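Local atomic coordinates of monovalent Na+/H+ antiporter subunit G (Dietzia sp. DQ12-45-1b, PDB entry 7D3U), a protein that is a small membrane subunit of the multi-subunit Mrp complex and probably contributes to its exchange of sodium ions for protons. Residues Arg31-Tyr36 and Ala98-Thr103; Leu48-Val53 and Ile75-Ser80. All coordinates share one frame; numbering follows the deposited sequence.

Contact 1: residues Arg31-Tyr36 and Ala98-Thr103; sequences RFPDLY and APTTAT
One hydrogen bond joins the two segments. The backbone N-H of Thr100 points at OD2 of Asp34, with N to OD2 at 2.7 Å and an N-H...O angle of 166°. The bond is nearly straight, but the amide meets the carboxylate from above its plane, 67° out of it.

Two side-chain hydrogen bonds lie within the segments. OD1 of Asp34 turns its anti lone pair to the backbone N of Leu35, 2.9 Å away, in a more bent bond (134°). The two carboxylate oxygens thus serve different segments, and the group is held at both tips. In the other segment, OG1 of Thr103 donates to the carbonyl O of Thr100 at 2.8 Å and bridges these two residues within the loop.

Pro33, Tyr36 and Pro99 add packing. Thr100 crosses Pro33 at about a right angle. Its OG1 and CG2 both lie against CB of Pro33, with CG2 of Thr100 3.5 Å from that carbon. Pro99 and Tyr36 lie side by side and point the same way. Here CA of Pro99 sits at the ring edge, 4.1 Å from Tyr36 CE2. The hydroxyl of Tyr36 hydrogen-bonds to Ala97 O, and Phe44 of the Cation antiporter chain meets its ring edge-to-face.

The contact ties the loop after helix 68-95 to the start of helix 35-60. The two amide N-H groups probably stabilise a buried Asp34 in its charged form.

Contact 2: residues Leu48-Val53 and Ile75-Ser80; sequences LGLVFV and ILQFAS
The ring of Phe78 takes CG2 of Val51 on one face and CD2 of Leu48 at its edge. CG2 of Val51 sits over the ring centre, 3.6 Å from the centroid and 13° off the ring normal. This is a CH-pi contact. CG2 is placed there by the first torsion of Val51, which sets it anti to the carbonyl carbon, while CG1 lies anti to the backbone N (chi1 165°). CD2 of Leu48 reaches CE1 of Phe78 at 3.6 Å. Leu48 leaves its backbone pointing away from helix segment 75-80, yet its CD2 end comes back to the ring edge.

The flat amide of Gln77 lies beside the ring contact and meets Leu50 and the same Val51. Its chain is extended beyond CG and crosses Leu50 at about a right angle. NE2 of Gln77 lies 3.4 Å from CG of Leu50. OE1 of Gln77 lies 3.4 Å from CG2 of Val51, so this methyl touches both the amide oxygen and the ring.

The two helices run antiparallel, at 170°, and their axes come within 9.2 Å. Neighbouring subunits also touch the pair. Thr66 of subunit F packs on Gln77, and Phe18 of the Cation antiporter chain packs on Phe78.

Both segments lie in predicted transmembrane helices. They are held together here by dispersion and a CH-pi contact. The nearest atoms to the buried Gln77 amide on helix segment 48-53 are carbons, and it makes no hydrogen bond to that segment, so its polarity is not used to bond the two.

Overall arrangement
Helix 35-60 is common to both contacts. Contact 1 lies at its N-terminal start and contact 2 near its middle. Their centres are about 26 Å apart, the nearest atoms are about 13 Å apart, and they do not touch. Along the chain the order is 31-36, 48-53, 75-80, 98-103, so contact 2 falls between the two halves of contact 1. Contact 2 pairs helix 35-60 with helix 68-95 close to the centre of the chain. The helices thus pack mid-length, and the loop after the second is bound at the N-terminal end of the first. Both places also meet the Cation antiporter chain; subunit F lies mainly against contact 2.

Contact 1: residues Arg31-Tyr36 and Ala98-Thr103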
loop_
_atom_site.group_PDB
_atom_site.type_symbol
_atom_site.label_atom_id
_atom_site.label_comp_id
_atom_site.label_asym_id
_atom_site.label_seq_id
_atom_site.Cartn_x
_atom_site.Cartn_y
_atom_site.Cartn_z
ATOM N N ARG E 31 -5.528 0.462 -53.478
ATOM C CA ARG E 31 -6.324 0.883 -54.631
ATOM C C ARG E 31 -7.506 -0.046 -54.883
ATOM O O ARG E 31 -7.710 -0.512 -56.001
ATOM C CB ARG E 31 -5.436 0.979 -55.864
ATOM C CG ARG E 31 -4.560 -0.238 -56.098
ATOM C CD ARG E 31 -3.891 -0.166 -57.454
ATOM N NE ARG E 31 -4.710 0.562 -58.417
ATOM C CZ ARG E 31 -4.254 1.060 -59.562
ATOM N NH1 ARG E 31 -2.978 0.909 -59.890
ATOM N NH2 ARG E 31 -5.070 1.709 -60.377
ATOM N N PHE E 32 -8.318 -0.308 -53.860
ATOM C CA PHE E 32 -9.544 -1.078 -54.018
ATOM C C PHE E 32 -10.655 -0.351 -53.272
ATOM O O PHE E 32 -10.484 -0.004 -52.090
ATOM C CB PHE E 32 -9.394 -2.512 -53.495
ATOM C CG PHE E 32 -8.856 -3.479 -54.514
ATOM C CD1 PHE E 32 -8.960 -3.212 -55.865
ATOM C CD2 PHE E 32 -8.252 -4.658 -54.119
ATOM C CE1 PHE E 32 -8.463 -4.095 -56.800
ATOM C CE2 PHE E 32 -7.755 -5.544 -55.049
ATOM C CZ PHE E 32 -7.863 -5.262 -56.390
ATOM N N PRO E 33 -11.800 -0.104 -53.911
ATOM C CA PRO E 33 -12.798 0.775 -53.283
ATOM C C PRO E 33 -13.569 0.118 -52.153
ATOM O O PRO E 33 -13.850 0.774 -51.142
ATOM C CB PRO E 33 -13.712 1.145 -54.456
ATOM C CG PRO E 33 -13.630 -0.033 -55.367
ATOM C CD PRO E 33 -12.236 -0.590 -55.233
ATOM N N ASP E 34 -13.916 -1.153 -52.288
ATOM C CA ASP E 34 -14.822 -1.813 -51.363
ATOM C C ASP E 34 -14.063 -2.540 -50.260
ATOM O O ASP E 34 -12.841 -2.699 -50.301
ATOM C CB ASP E 34 -15.716 -2.801 -52.114
ATOM C CG ASP E 34 -17.153 -2.743 -51.659
ATOM O OD1 ASP E 34 -17.382 -2.504 -50.456
ATOM O OD2 ASP E 34 -18.054 -2.933 -52.503
ATOM N N LEU E 35 -14.819 -2.985 -49.257
ATOM C CA LEU E 35 -14.302 -3.955 -48.301
ATOM C C LEU E 35 -14.360 -5.363 -48.867
ATOM O O LEU E 35 -13.515 -6.201 -48.531
ATOM C CB LEU E 35 -15.095 -3.885 -46.994
ATOM C CG LEU E 35 -14.698 -4.790 -45.825
ATOM C CD1 LEU E 35 -15.029 -4.100 -44.531
ATOM C CD2 LEU E 35 -15.407 -6.131 -45.875
ATOM N N TYR E 36 -15.346 -5.638 -49.720
ATOM C CA TYR E 36 -15.524 -6.978 -50.259
ATOM C C TYR E 36 -14.530 -7.263 -51.374
ATOM O O TYR E 36 -14.073 -8.400 -51.523
ATOM C CB TYR E 36 -16.961 -7.147 -50.745
ATOM C CG TYR E 36 -17.965 -6.622 -49.749
ATOM C CD1 TYR E 36 -18.309 -7.361 -48.628
ATOM C CD2 TYR E 36 -18.551 -5.378 -49.917
ATOM C CE1 TYR E 36 -19.216 -6.883 -47.713
ATOM C CE2 TYR E 36 -19.459 -4.892 -49.006
ATOM C CZ TYR E 36 -19.787 -5.648 -47.906
ATOM O OH TYR E 36 -20.693 -5.166 -46.994
ATOM N N ALA E 98 -20.545 -0.268 -46.378
ATOM C CA ALA E 98 -21.195 0.184 -47.599
ATOM C C ALA E 98 -20.445 -0.330 -48.818
ATOM O O ALA E 98 -19.239 -0.078 -48.944
ATOM C CB ALA E 98 -21.268 1.707 -47.625
ATOM N N PRO E 99 -21.096 -1.050 -49.726
ATOM C CA PRO E 99 -20.422 -1.459 -50.960
ATOM C C PRO E 99 -20.147 -0.259 -51.851
ATOM O O PRO E 99 -20.808 0.777 -51.769
ATOM C CB PRO E 99 -21.422 -2.419 -51.610
ATOM C CG PRO E 99 -22.741 -1.975 -51.091
ATOM C CD PRO E 99 -22.497 -1.500 -49.686
ATOM N N THR E 100 -19.142 -0.416 -52.709
ATOM C CA THR E 100 -18.725 0.678 -53.573
ATOM C C THR E 100 -19.871 1.119 -54.477
ATOM O O THR E 100 -20.788 0.355 -54.784
ATOM C CB THR E 100 -17.528 0.268 -54.427
ATOM O OG1 THR E 100 -16.428 -0.068 -53.573
ATOM C CG2 THR E 100 -17.113 1.407 -55.335
ATOM N N THR E 101 -19.805 2.380 -54.906
ATOM C CA THR E 101 -20.823 2.912 -55.799
ATOM C C THR E 101 -20.832 2.212 -57.149
ATOM O O THR E 101 -21.838 2.280 -57.862
ATOM C CB THR E 101 -20.617 4.412 -55.999
ATOM O OG1 THR E 101 -20.730 5.084 -54.738
ATOM C CG2 THR E 101 -21.657 4.965 -56.956
ATOM N N ALA E 102 -19.741 1.547 -57.515
ATOM C CA ALA E 102 -19.659 0.817 -58.779
ATOM C C ALA E 102 -19.976 -0.661 -58.567
ATOM O O ALA E 102 -19.141 -1.541 -58.759
ATOM C CB ALA E 102 -18.281 1.002 -59.407
ATOM N N THR E 103 -21.215 -0.924 -58.159
ATOM C CA THR E 103 -21.721 -2.281 -57.982
ATOM C C THR E 103 -22.881 -2.466 -58.948
ATOM O O THR E 103 -23.990 -1.985 -58.693
ATOM C CB THR E 103 -22.159 -2.529 -56.541
ATOM O OG1 THR E 103 -21.050 -2.309 -55.661
ATOM C CG2 THR E 103 -22.642 -3.954 -56.378
#

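Contact 2: residues Leu48-Val53 and Ile75-Ser80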
loop_
_atom_site.group_PDB
_atom_site.type_symbol
_atom_site.label_atom_id
_atom_site.label_comp_id
_atom_site.label_asym_id
_atom_site.label_seq_id
_atom_site.Cartn_x
_atom_site.Cartn_y
_atom_site.Cartn_z
ATOM N N LEU E 48 -1.862 -17.674 -50.848
ATOM C CA LEU E 48 -0.874 -18.109 -51.829
ATOM C C LEU E 48 0.518 -17.598 -51.487
ATOM O O LEU E 48 1.483 -18.371 -51.468
ATOM C CB LEU E 48 -1.281 -17.657 -53.231
ATOM C CG LEU E 48 -2.564 -18.270 -53.794
ATOM C CD1 LEU E 48 -2.910 -17.616 -55.120
ATOM C CD2 LEU E 48 -2.460 -19.778 -53.958
ATOM N N GLY E 49 0.653 -16.290 -51.252
ATOM C CA GLY E 49 1.965 -15.742 -50.956
ATOM C C GLY E 49 2.609 -16.387 -49.746
ATOM O O GLY E 49 3.799 -16.707 -49.761
ATOM N N LEU E 50 1.826 -16.616 -48.691
ATOM C CA LEU E 50 2.398 -17.190 -47.480
ATOM C C LEU E 50 2.763 -18.656 -47.674
ATOM O O LEU E 50 3.797 -19.109 -47.173
ATOM C CB LEU E 50 1.438 -17.022 -46.305
ATOM C CG LEU E 50 2.000 -17.506 -44.969
ATOM C CD1 LEU E 50 3.416 -17.021 -44.775
ATOM C CD2 LEU E 50 1.140 -17.056 -43.812
ATOM N N VAL E 51 1.941 -19.417 -48.399
ATOM C CA VAL E 51 2.301 -20.806 -48.673
ATOM C C VAL E 51 3.574 -20.865 -49.506
ATOM O O VAL E 51 4.455 -21.705 -49.270
ATOM C CB VAL E 51 1.133 -21.536 -49.361
ATOM C CG1 VAL E 51 1.608 -22.839 -49.980
ATOM C CG2 VAL E 51 0.021 -21.793 -48.363
ATOM N N PHE E 52 3.702 -19.957 -50.477
ATOM C CA PHE E 52 4.908 -19.907 -51.296
ATOM C C PHE E 52 6.131 -19.589 -50.447
ATOM O O PHE E 52 7.180 -20.227 -50.586
ATOM C CB PHE E 52 4.745 -18.871 -52.406
ATOM C CG PHE E 52 4.176 -19.429 -53.673
ATOM C CD1 PHE E 52 4.936 -20.245 -54.487
ATOM C CD2 PHE E 52 2.880 -19.140 -54.048
ATOM C CE1 PHE E 52 4.412 -20.760 -55.651
ATOM C CE2 PHE E 52 2.352 -19.652 -55.209
ATOM C CZ PHE E 52 3.118 -20.463 -56.012
ATOM N N VAL E 53 6.013 -18.599 -49.560
ATOM C CA VAL E 53 7.141 -18.230 -48.708
ATOM C C VAL E 53 7.514 -19.378 -47.782
ATOM O O VAL E 53 8.698 -19.662 -47.572
ATOM C CB VAL E 53 6.825 -16.946 -47.922
ATOM C CG1 VAL E 53 7.951 -16.625 -46.971
ATOM C CG2 VAL E 53 6.625 -15.787 -48.874
ATOM N N ILE E 75 -1.637 -26.422 -45.616
ATOM C CA ILE E 75 -3.083 -26.614 -45.673
ATOM C C ILE E 75 -3.778 -25.710 -44.665
ATOM O O ILE E 75 -4.827 -25.116 -44.958
ATOM C CB ILE E 75 -3.430 -28.094 -45.436
ATOM C CG1 ILE E 75 -2.721 -28.975 -46.463
ATOM C CG2 ILE E 75 -4.931 -28.304 -45.496
ATOM C CD1 ILE E 75 -2.939 -30.453 -46.249
ATOM N N LEU E 76 -3.209 -25.588 -43.464
ATOM C CA LEU E 76 -3.815 -24.723 -42.459
ATOM C C LEU E 76 -3.785 -23.266 -42.896
ATOM O O LEU E 76 -4.750 -22.530 -42.675
ATOM C CB LEU E 76 -3.111 -24.903 -41.117
ATOM C CG LEU E 76 -3.413 -26.221 -40.406
ATOM C CD1 LEU E 76 -2.903 -26.183 -38.981
ATOM C CD2 LEU E 76 -4.902 -26.518 -40.437
ATOM N N GLN E 77 -2.697 -22.835 -43.538
ATOM C CA GLN E 77 -2.617 -21.467 -44.033
ATOM C C GLN E 77 -3.668 -21.212 -45.099
ATOM O O GLN E 77 -4.330 -20.171 -45.089
ATOM C CB GLN E 77 -1.225 -21.187 -44.592
ATOM C CG GLN E 77 -0.134 -21.184 -43.548
ATOM C CD GLN E 77 1.238 -20.975 -44.149
ATOM O OE1 GLN E 77 1.470 -21.275 -45.314
ATOM N NE2 GLN E 77 2.158 -20.459 -43.352
ATOM N N PHE E 78 -3.837 -22.154 -46.028
ATOM C CA PHE E 78 -4.848 -21.985 -47.067
ATOM C C PHE E 78 -6.240 -21.870 -46.458
ATOM O O PHE E 78 -6.974 -20.905 -46.723
ATOM C CB PHE E 78 -4.783 -23.149 -48.055
ATOM C CG PHE E 78 -3.810 -22.938 -49.172
ATOM C CD1 PHE E 78 -3.794 -21.748 -49.875
ATOM C CD2 PHE E 78 -2.906 -23.926 -49.520
ATOM C CE1 PHE E 78 -2.899 -21.547 -50.902
ATOM C CE2 PHE E 78 -2.009 -23.730 -50.549
ATOM C CZ PHE E 78 -2.005 -22.538 -51.240
ATOM N N ALA E 79 -6.613 -22.843 -45.623
ATOM C CA ALA E 79 -7.949 -22.839 -45.037
ATOM C C ALA E 79 -8.176 -21.608 -44.169
ATOM O O ALA E 79 -9.271 -21.031 -44.174
ATOM C CB ALA E 79 -8.166 -24.115 -44.224
ATOM N N SER E 80 -7.149 -21.167 -43.439
ATOM C CA SER E 80 -7.319 -20.031 -42.544
ATOM C C SER E 80 -7.416 -18.726 -43.318
ATOM O O SER E 80 -8.237 -17.868 -42.985
ATOM C CB SER E 80 -6.172 -19.983 -41.537
ATOM O OG SER E 80 -5.015 -19.401 -42.106
#